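Local coordinates for trafficking protein particle complex subunit 3 (Naegleria fowleri, PDB 6AQ3) that probably serves as a core subunit of the TRAPP tethering complex in vesicle trafficking and carries a covalently bound palmitic acid, at residues C[50-55]-C[139-144]; C[83-88]-C[181-186]; C[106-111]-C[118-123]. All blocks are in the same frame, centred on the assembly; numbering follows the deposited sequence. Where two conformers were deposited one is given.

Contact 1: C[50-55]-C[139-144]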
loop_
_atom_site.group_PDB
_atom_site.type_symbol
_atom_site.label_atom_id
_atom_site.label_comp_id
_atom_site.label_asym_id
_atom_site.label_seq_id
_atom_site.Cartn_x
_atom_site.Cartn_y
_atom_site.Cartn_z
ATOM N N ALA C 50 -14.177 16.523 -0.825
ATOM C CA ALA C 50 -14.688 15.990 -2.075
ATOM C C ALA C 50 -13.563 15.763 -3.076
ATOM O O ALA C 50 -13.494 14.707 -3.713
ATOM C CB ALA C 50 -15.742 16.941 -2.642
ATOM N N ALA C 51 -12.635 16.710 -3.187
ATOM C CA ALA C 51 -11.505 16.507 -4.090
ATOM C C ALA C 51 -10.653 15.331 -3.639
ATOM O O ALA C 51 -10.038 14.652 -4.469
ATOM C CB ALA C 51 -10.666 17.770 -4.198
ATOM N N ILE C 52 -10.554 15.115 -2.328
ATOM C CA ILE C 52 -9.823 13.954 -1.827
ATOM C C ILE C 52 -10.493 12.674 -2.297
ATOM O O ILE C 52 -9.837 11.758 -2.808
ATOM C CB ILE C 52 -9.731 13.986 -0.295
ATOM C CG1 ILE C 52 -8.853 15.134 0.160
ATOM C CG2 ILE C 52 -9.259 12.603 0.242
ATOM C CD1 ILE C 52 -8.783 15.261 1.656
ATOM N N ASN C 53 -11.808 12.577 -2.097
ATOM C CA ASN C 53 -12.552 11.427 -2.604
ATOM C C ASN C 53 -12.248 11.195 -4.085
ATOM O O ASN C 53 -11.908 10.082 -4.503
ATOM C CB ASN C 53 -14.061 11.639 -2.386
ATOM C CG ASN C 53 -14.452 11.493 -0.915
ATOM O OD1 ASN C 53 -13.668 10.963 -0.108
ATOM N ND2 ASN C 53 -15.678 11.887 -0.572
ATOM N N THR C 54 -12.310 12.261 -4.884
ATOM C CA THR C 54 -12.105 12.140 -6.326
ATOM C C THR C 54 -10.693 11.681 -6.676
ATOM O O THR C 54 -10.517 10.831 -7.556
ATOM C CB THR C 54 -12.436 13.473 -6.986
ATOM O OG1 THR C 54 -13.830 13.733 -6.780
ATOM C CG2 THR C 54 -12.103 13.454 -8.482
ATOM N N GLN C 55 -9.671 12.229 -6.016
ATOM C CA GLN C 55 -8.306 11.810 -6.320
ATOM C C GLN C 55 -8.047 10.365 -5.906
ATOM O O GLN C 55 -7.262 9.662 -6.557
ATOM C CB GLN C 55 -7.315 12.747 -5.642
ATOM C CG GLN C 55 -7.136 14.028 -6.401
ATOM C CD GLN C 55 -6.557 13.773 -7.774
ATOM O OE1 GLN C 55 -5.526 13.099 -7.904
ATOM N NE2 GLN C 55 -7.223 14.289 -8.812
ATOM N N LYS C 139 -18.012 15.857 6.736
ATOM C CA LYS C 139 -17.694 16.115 5.342
ATOM C C LYS C 139 -17.729 14.861 4.483
ATOM O O LYS C 139 -17.511 14.948 3.265
ATOM C CB LYS C 139 -16.329 16.801 5.243
ATOM C CG LYS C 139 -16.338 18.253 5.743
ATOM C CD LYS C 139 -14.933 18.838 5.683
ATOM C CE LYS C 139 -14.774 20.086 6.546
ATOM N NZ LYS C 139 -13.467 20.071 7.294
ATOM N N ARG C 140 -18.001 13.704 5.082
ATOM C CA ARG C 140 -18.188 12.442 4.359
ATOM C C ARG C 140 -16.983 12.105 3.472
ATOM O O ARG C 140 -17.111 11.813 2.279
ATOM C CB ARG C 140 -19.494 12.451 3.550
ATOM C CG ARG C 140 -20.699 12.267 4.475
ATOM C CD ARG C 140 -22.018 12.009 3.784
ATOM N NE ARG C 140 -22.063 10.617 3.336
ATOM C CZ ARG C 140 -22.451 9.598 4.100
ATOM N NH1 ARG C 140 -22.816 9.806 5.364
ATOM N NH2 ARG C 140 -22.456 8.367 3.614
ATOM N N LEU C 141 -15.803 12.080 4.081
ATOM C CA LEU C 141 -14.684 11.404 3.439
ATOM C C LEU C 141 -15.038 9.943 3.211
ATOM O O LEU C 141 -15.593 9.275 4.093
ATOM C CB LEU C 141 -13.443 11.482 4.332
ATOM C CG LEU C 141 -12.262 10.582 3.991
ATOM C CD1 LEU C 141 -11.532 11.145 2.787
ATOM C CD2 LEU C 141 -11.335 10.446 5.217
ATOM N N TYR C 142 -14.727 9.440 2.025
ATOM C CA TYR C 142 -14.835 8.005 1.775
ATOM C C TYR C 142 -13.416 7.447 1.787
ATOM O O TYR C 142 -12.748 7.332 0.748
ATOM C CB TYR C 142 -15.582 7.720 0.480
ATOM C CG TYR C 142 -17.073 7.894 0.628
ATOM C CD1 TYR C 142 -17.787 7.144 1.570
ATOM C CD2 TYR C 142 -17.784 8.781 -0.195
ATOM C CE1 TYR C 142 -19.174 7.285 1.708
ATOM C CE2 TYR C 142 -19.179 8.936 -0.066
ATOM C CZ TYR C 142 -19.860 8.181 0.892
ATOM O OH TYR C 142 -21.218 8.309 1.043
ATOM N N TYR C 143 -12.991 7.061 2.992
ATOM C CA TYR C 143 -11.616 6.654 3.258
ATOM C C TYR C 143 -11.092 5.643 2.242
ATOM O O TYR C 143 -9.931 5.724 1.826
ATOM C CB TYR C 143 -11.539 6.073 4.668
ATOM C CG TYR C 143 -10.131 5.777 5.124
ATOM C CD1 TYR C 143 -9.339 6.764 5.706
ATOM C CD2 TYR C 143 -9.587 4.518 4.945
ATOM C CE1 TYR C 143 -8.031 6.486 6.131
ATOM C CE2 TYR C 143 -8.317 4.239 5.344
ATOM C CZ TYR C 143 -7.538 5.220 5.933
ATOM O OH TYR C 143 -6.265 4.901 6.306
ATOM N N SER C 144 -11.930 4.686 1.829
ATOM C CA SER C 144 -11.541 3.608 0.921
ATOM C C SER C 144 -11.955 3.846 -0.528
ATOM O O SER C 144 -12.093 2.877 -1.282
ATOM C CB SER C 144 -12.141 2.288 1.379
ATOM O OG SER C 144 -11.640 1.928 2.633
#
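The carboxamide of N53, on helix 49-75, lies along the backbone of the loop 139-144 and binds it at two points. OD1 of N53 accepts the backbone N-H of Y142 at 2.8 Å, a nearly straight bond (171°) that reaches the amide oxygen from above its carbonyl plane. On the other branch ND2 of N53 donates an N-H to R140 O at 3.2 Å; this bond lies in the amide plane of N53 and meets a lone pair of the carbonyl. CG of N53 stands anti to its carbonyl carbon (chi1 -73°), which sends the amide off the helix toward the loop, and the two bonds together fix which way round it sits. Beside this polar pair, CD1 of L141 touches OD1 of N53 and, at 3.7 Å, CG2 of I52, the two hydrocarbon chains crossing obliquely. ND2 of N53 also lies obliquely to the Y142 ring, 3.8 Å from CD2 of Y142. Further out, R140 leaves helix 134-138 with positive phi in a Schellman motif, which turns the loop past the asparagine. Its NH2 donates to OH of Y142 at 2.9 Å, close to the guanidinium plane, while the ring of Y142 meets that of Y166. N53 O takes a bond from ND2 of N145, so the same residue is tied to the loop through its backbone too. An asparagine here works as a backbone mimic: one neutral amide supplies both an acceptor and a donor to a loop that has no regular structure, joining it to the helix without any charge.

Contact 2: C[83-88]-C[181-186]. With EDO (1,2-ethanediol), chain O.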
loop_
_atom_site.group_PDB
_atom_site.type_symbol
_atom_site.label_atom_id
_atom_site.label_comp_id
_atom_site.label_asym_id
_atom_site.label_seq_id
_atom_site.Cartn_x
_atom_site.Cartn_y
_atom_site.Cartn_z
ATOM N N ARG C 83 -19.014 -11.090 -20.219
ATOM C CA ARG C 83 -19.825 -10.625 -21.335
ATOM C C ARG C 83 -20.930 -9.692 -20.863
ATOM O O ARG C 83 -21.238 -8.701 -21.536
ATOM C CB ARG C 83 -20.454 -11.819 -22.063
ATOM C CG ARG C 83 -21.102 -11.455 -23.385
ATOM C CD ARG C 83 -21.913 -12.599 -23.970
ATOM N NE ARG C 83 -23.253 -12.657 -23.383
ATOM C CZ ARG C 83 -23.603 -13.461 -22.383
ATOM N NH1 ARG C 83 -24.848 -13.437 -21.931
ATOM N NH2 ARG C 83 -22.708 -14.270 -21.823
ATOM N N GLU C 84 -21.530 -9.980 -19.713
ATOM C CA GLU C 84 -22.638 -9.182 -19.225
ATOM C C GLU C 84 -22.269 -8.495 -17.916
ATOM O O GLU C 84 -21.587 -9.071 -17.062
ATOM C CB GLU C 84 -23.894 -10.042 -19.037
ATOM C CG GLU C 84 -24.576 -10.413 -20.350
ATOM C CD GLU C 84 -25.503 -9.311 -20.838
ATOM O OE1 GLU C 84 -26.380 -8.882 -20.056
ATOM O OE2 GLU C 84 -25.337 -8.846 -21.989
ATOM N N PHE C 85 -22.806 -7.281 -17.758
ATOM C CA PHE C 85 -22.581 -6.468 -16.566
ATOM C C PHE C 85 -23.054 -7.190 -15.314
ATOM O O PHE C 85 -22.431 -7.079 -14.253
ATOM C CB PHE C 85 -23.299 -5.127 -16.712
ATOM C CG PHE C 85 -23.256 -4.259 -15.460
ATOM C CD1 PHE C 85 -22.110 -3.556 -15.104
ATOM C CD2 PHE C 85 -24.375 -4.160 -14.643
ATOM C CE1 PHE C 85 -22.084 -2.762 -13.965
ATOM C CE2 PHE C 85 -24.358 -3.374 -13.511
ATOM C CZ PHE C 85 -23.208 -2.672 -13.168
ATOM N N LYS C 86 -24.195 -7.876 -15.404
ATOM C CA LYS C 86 -24.706 -8.636 -14.269
ATOM C C LYS C 86 -23.684 -9.649 -13.761
ATOM O O LYS C 86 -23.659 -9.944 -12.565
ATOM C CB LYS C 86 -26.008 -9.347 -14.660
ATOM N N ASP C 87 -22.823 -10.173 -14.645
ATOM C CA ASP C 87 -21.825 -11.159 -14.237
ATOM C C ASP C 87 -20.722 -10.553 -13.376
ATOM O O ASP C 87 -20.069 -11.282 -12.620
ATOM C CB ASP C 87 -21.158 -11.791 -15.460
ATOM C CG ASP C 87 -22.135 -12.495 -16.369
ATOM O OD1 ASP C 87 -23.077 -13.126 -15.842
ATOM O OD2 ASP C 87 -21.949 -12.416 -17.610
ATOM N N THR C 88 -20.491 -9.243 -13.476
ATOM C CA THR C 88 -19.390 -8.650 -12.738
ATOM C C THR C 88 -19.632 -8.684 -11.242
ATOM O O THR C 88 -18.663 -8.677 -10.478
ATOM C CB THR C 88 -19.155 -7.209 -13.191
ATOM O OG1 THR C 88 -20.263 -6.402 -12.771
ATOM C CG2 THR C 88 -19.025 -7.145 -14.720
ATOM N N VAL C 181 -22.604 0.088 -8.069
ATOM C CA VAL C 181 -22.007 -0.085 -9.391
ATOM C C VAL C 181 -23.125 0.033 -10.415
ATOM O O VAL C 181 -24.073 -0.760 -10.383
ATOM C CB VAL C 181 -21.292 -1.441 -9.536
ATOM C CG1 VAL C 181 -20.562 -1.500 -10.854
ATOM C CG2 VAL C 181 -20.311 -1.681 -8.355
ATOM N N ARG C 182 -23.003 0.997 -11.338
ATOM C CA ARG C 182 -24.020 1.279 -12.352
ATOM C C ARG C 182 -23.412 1.262 -13.750
ATOM O O ARG C 182 -22.375 1.888 -13.992
ATOM C CB ARG C 182 -24.695 2.625 -12.074
ATOM C CG ARG C 182 -25.421 2.606 -10.734
ATOM C CD ARG C 182 -26.122 3.898 -10.360
ATOM N NE ARG C 182 -25.167 4.945 -9.997
ATOM C CZ ARG C 182 -24.843 5.978 -10.768
ATOM N NH1 ARG C 182 -25.412 6.126 -11.969
ATOM N NH2 ARG C 182 -23.959 6.873 -10.321
ATOM N N LEU C 183 -24.052 0.524 -14.662
ATOM C CA LEU C 183 -23.614 0.461 -16.053
ATOM C C LEU C 183 -24.098 1.676 -16.848
ATOM O O LEU C 183 -25.296 1.976 -16.878
ATOM C CB LEU C 183 -24.131 -0.815 -16.713
ATOM C CG LEU C 183 -23.886 -0.865 -18.221
ATOM C CD1 LEU C 183 -22.403 -1.114 -18.454
ATOM C CD2 LEU C 183 -24.727 -1.939 -18.905
ATOM N N LYS C 184 -23.164 2.365 -17.501
ATOM C CA LYS C 184 -23.460 3.504 -18.369
ATOM C C LYS C 184 -23.535 3.116 -19.837
ATOM O O LYS C 184 -24.485 3.489 -20.531
ATOM C CB LYS C 184 -22.411 4.604 -18.159
ATOM C CG LYS C 184 -22.608 5.368 -16.865
ATOM C CD LYS C 184 -24.016 5.964 -16.938
ATOM C CE LYS C 184 -24.584 6.416 -15.618
ATOM N NZ LYS C 184 -25.918 7.027 -15.899
ATOM N N GLU C 185 -22.572 2.340 -20.318
ATOM C CA GLU C 185 -22.657 1.843 -21.678
ATOM C C GLU C 185 -21.649 0.727 -21.854
ATOM O O GLU C 185 -20.585 0.726 -21.224
ATOM C CB GLU C 185 -22.414 2.939 -22.727
ATOM C CG GLU C 185 -20.980 3.411 -22.853
ATOM C CD GLU C 185 -20.817 4.518 -23.880
ATOM O OE1 GLU C 185 -21.771 4.788 -24.647
ATOM O OE2 GLU C 185 -19.735 5.139 -23.898
ATOM N N TYR C 186 -22.003 -0.217 -22.724
ATOM C CA TYR C 186 -21.059 -1.206 -23.203
ATOM C C TYR C 186 -20.201 -0.544 -24.269
ATOM O O TYR C 186 -20.720 0.146 -25.148
ATOM C CB TYR C 186 -21.796 -2.404 -23.791
ATOM C CG TYR C 186 -22.477 -3.289 -22.774
ATOM C CD1 TYR C 186 -21.733 -4.077 -21.903
ATOM C CD2 TYR C 186 -23.863 -3.381 -22.727
ATOM C CE1 TYR C 186 -22.347 -4.915 -21.000
ATOM C CE2 TYR C 186 -24.490 -4.214 -21.821
ATOM C CZ TYR C 186 -23.724 -4.984 -20.960
ATOM O OH TYR C 186 -24.340 -5.825 -20.055
HETATM C C1 EDO O . -27.148 -6.947 -17.451
HETATM O O1 EDO O . -25.844 -7.548 -17.446
HETATM C C2 EDO O . -27.092 -5.518 -17.982
HETATM O O2 EDO O . -26.552 -5.511 -19.308
#
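In the mixed helix-and-sheet (alpha+beta) fold of this TRAPP subunit, the N-terminal end of helix 85-101 packs on strand 177-186 of the antiparallel sheet, with the ring of F85 as the main apolar piece. CG of F85 is anti to its backbone N (chi1 174°), laying the ring along the strand. CB of L183 sits over the ring centre in a CH-pi contact, 3.7 Å from the centroid and 9° off the normal. At the rim, CE1 of F85 meets CG1 of V181 at 3.7 Å, and V181 O lies at the edge near the ring plane. Y117 of the neighbouring strand also meets the F85 ring.

Hydrogen bonding across the contact runs through Y186: F85 N donates to its OH at 3.1 Å, almost straight (169°), near the plane of the phenol. Within 83-88, E84 N donates to OD2 of D87. K184 and E185 both face R161 of strand 160-168, a classic beta bulge.

A 1,2-ethanediol, probably from the crystallisation liquor, joins the two sides. Its O1 bonds OE1 of E84 and receives K86 N at 2.6 Å, while its O2 and OH of Y186 share a very short hydrogen bond of 2.4 Å.

Contact 3: C[106-111]-C[118-123]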
loop_
_atom_site.group_PDB
_atom_site.type_symbol
_atom_site.label_atom_id
_atom_site.label_comp_id
_atom_site.label_asym_id
_atom_site.label_seq_id
_atom_site.Cartn_x
_atom_site.Cartn_y
_atom_site.Cartn_z
ATOM N N ASN C 106 -21.142 -9.170 -0.369
ATOM C CA ASN C 106 -22.415 -9.650 -0.886
ATOM C C ASN C 106 -23.010 -8.628 -1.850
ATOM O O ASN C 106 -22.704 -7.432 -1.792
ATOM C CB ASN C 106 -23.343 -9.961 0.276
ATOM C CG ASN C 106 -22.946 -11.240 0.986
ATOM O OD1 ASN C 106 -22.640 -12.244 0.345
ATOM N ND2 ASN C 106 -22.814 -11.169 2.305
ATOM N N VAL C 107 -23.873 -9.128 -2.735
ATOM C CA VAL C 107 -24.578 -8.339 -3.744
ATOM C C VAL C 107 -26.042 -8.187 -3.349
ATOM O O VAL C 107 -26.727 -9.183 -3.088
ATOM C CB VAL C 107 -24.488 -8.998 -5.131
ATOM C CG1 VAL C 107 -25.274 -8.186 -6.146
ATOM C CG2 VAL C 107 -23.047 -9.127 -5.574
ATOM N N THR C 108 -26.545 -6.954 -3.397
ATOM C CA THR C 108 -27.929 -6.654 -3.051
ATOM C C THR C 108 -28.398 -5.478 -3.891
ATOM O O THR C 108 -27.652 -4.936 -4.716
ATOM C CB THR C 108 -28.111 -6.273 -1.573
ATOM O OG1 THR C 108 -27.518 -4.986 -1.345
ATOM C CG2 THR C 108 -27.486 -7.291 -0.625
ATOM N N ASN C 109 -29.661 -5.100 -3.678
ATOM C CA ASN C 109 -30.254 -3.893 -4.259
ATOM C C ASN C 109 -30.114 -3.866 -5.779
ATOM O O ASN C 109 -29.753 -2.849 -6.372
ATOM C CB ASN C 109 -29.638 -2.632 -3.642
ATOM C CG ASN C 109 -29.733 -2.602 -2.121
ATOM O OD1 ASN C 109 -28.902 -1.984 -1.449
ATOM N ND2 ASN C 109 -30.750 -3.256 -1.575
ATOM N N TRP C 110 -30.414 -4.997 -6.415
ATOM C CA TRP C 110 -30.418 -5.038 -7.869
ATOM C C TRP C 110 -31.465 -4.086 -8.424
ATOM O O TRP C 110 -32.532 -3.900 -7.836
ATOM C CB TRP C 110 -30.726 -6.449 -8.380
ATOM C CG TRP C 110 -29.578 -7.350 -8.373
ATOM C CD1 TRP C 110 -29.285 -8.299 -7.447
ATOM C CD2 TRP C 110 -28.530 -7.388 -9.344
ATOM N NE1 TRP C 110 -28.120 -8.944 -7.788
ATOM C CE2 TRP C 110 -27.632 -8.396 -8.945
ATOM C CE3 TRP C 110 -28.266 -6.666 -10.517
ATOM C CZ2 TRP C 110 -26.483 -8.697 -9.666
ATOM C CZ3 TRP C 110 -27.125 -6.956 -11.227
ATOM C CH2 TRP C 110 -26.246 -7.969 -10.803
ATOM N N SER C 111 -31.149 -3.461 -9.549
ATOM C CA SER C 111 -32.182 -2.737 -10.265
ATOM C C SER C 111 -32.998 -3.709 -11.112
ATOM O O SER C 111 -32.565 -4.823 -11.421
ATOM C CB SER C 111 -31.571 -1.644 -11.141
ATOM O OG SER C 111 -30.735 -2.197 -12.135
ATOM N N SER C 118 -25.448 -3.221 -5.722
ATOM C CA SER C 118 -24.579 -2.742 -4.662
ATOM C C SER C 118 -23.742 -3.901 -4.154
ATOM O O SER C 118 -24.181 -5.057 -4.178
ATOM C CB SER C 118 -25.360 -2.131 -3.499
ATOM O OG SER C 118 -26.021 -0.945 -3.897
ATOM N N ILE C 119 -22.537 -3.575 -3.689
ATOM C CA ILE C 119 -21.647 -4.529 -3.038
ATOM C C ILE C 119 -21.588 -4.121 -1.571
ATOM O O ILE C 119 -21.107 -3.031 -1.243
ATOM C CB ILE C 119 -20.243 -4.528 -3.679
ATOM C CG1 ILE C 119 -20.298 -4.959 -5.152
ATOM C CG2 ILE C 119 -19.310 -5.452 -2.937
ATOM C CD1 ILE C 119 -18.953 -4.861 -5.887
ATOM N N VAL C 120 -22.091 -4.977 -0.686
ATOM C CA VAL C 120 -22.151 -4.670 0.740
ATOM C C VAL C 120 -21.210 -5.591 1.501
ATOM O O VAL C 120 -21.093 -6.778 1.182
ATOM C CB VAL C 120 -23.589 -4.784 1.292
ATOM C CG1 VAL C 120 -24.481 -3.697 0.687
ATOM C CG2 VAL C 120 -24.160 -6.153 1.029
ATOM N N PHE C 121 -20.545 -5.039 2.520
ATOM C CA PHE C 121 -19.619 -5.802 3.348
ATOM C C PHE C 121 -19.480 -5.122 4.706
ATOM O O PHE C 121 -19.588 -3.897 4.801
ATOM C CB PHE C 121 -18.239 -5.967 2.681
ATOM C CG PHE C 121 -17.664 -4.710 2.097
ATOM C CD1 PHE C 121 -18.160 -4.171 0.917
ATOM C CD2 PHE C 121 -16.570 -4.102 2.703
ATOM C CE1 PHE C 121 -17.597 -3.037 0.368
ATOM C CE2 PHE C 121 -15.996 -2.964 2.170
ATOM C CZ PHE C 121 -16.504 -2.421 1.001
ATOM N N ASP C 122 -19.311 -5.925 5.759
ATOM C CA ASP C 122 -19.226 -5.387 7.113
ATOM C C ASP C 122 -17.800 -5.161 7.621
ATOM O O ASP C 122 -17.634 -4.433 8.606
ATOM C CB ASP C 122 -20.036 -6.244 8.107
ATOM C CG ASP C 122 -19.558 -7.679 8.223
ATOM O OD1 ASP C 122 -18.667 -8.092 7.448
ATOM O OD2 ASP C 122 -20.098 -8.395 9.116
ATOM N N GLU C 123 -16.774 -5.764 7.011
ATOM C CA GLU C 123 -15.398 -5.593 7.479
ATOM C C GLU C 123 -14.499 -5.123 6.343
ATOM O O GLU C 123 -14.703 -5.478 5.183
ATOM C CB GLU C 123 -14.827 -6.892 8.064
#
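T108 carries OG1 in the crowded position between its backbone N and carbonyl carbon (chi1 70°), and V120, with CG1 anti to its carbonyl carbon (chi1 -67°), puts CG2 in the corresponding crowded position, so that the two side chains cross at about a right angle on one face of the sheet. CG2 of T108 meets CG2 of V120 at 3.9 Å, and OG1 of T108 lies as far from CG1 of V120. The CG2 methyl of V120 also sits 3.4 Å from N106 O. N106 and S118 share this face, and their polar ends are bonded outside the hairpin: OD1 of N106 to K94, OG of S118 to R180 and E178. V107 and I119 point to the other face, toward A89 and A93 and toward I92 of helix 85-101 respectively.

The backbones are joined by four bonds in two antiparallel hydrogen-bonded pairs. N106 N reaches V120 O nearly along the C=O axis, and V120 N returns to N106 O at 2.8 Å; T108 N donates to S118 O at 3.1 Å, and S118 N back to T108 O. Between them V107 and I119 form the non-hydrogen-bonded pair, flanked by CA-H...O contacts, V107 CA to S118 O and I119 CA to N106 O, both at 3.3 Å. The strand directions lie 134° apart, a marked twist. This is a beta hairpin, whose short strand 106-108 forms one margin of the four-stranded antiparallel sheet within the chain.

How the contacts relate
Contacts 2 and 3 reach the same sheet and touch each other: V181 packs on I119 across neighbouring strands 177-186 and 116-121, and K86 meets W110. Helix 85-101 serves both, its first turn in contact 2 and its later residues A89, I92 and A93 packing against V107 and I119. Contact 1 stands apart, about 20 Å from contact 3 and 24 Å from contact 2 between centres, and fastens a loop to helix 49-75. All three are partly buried. Their chemistry differs with place: side-chain amide to backbone in contact 1, a phenylalanine ring packed on the strand, with a polar end at Y186 that holds a 1,2-ethanediol, in contact 2, backbone pairing in contact 3. Palmitic acid touches T88 of contact 2.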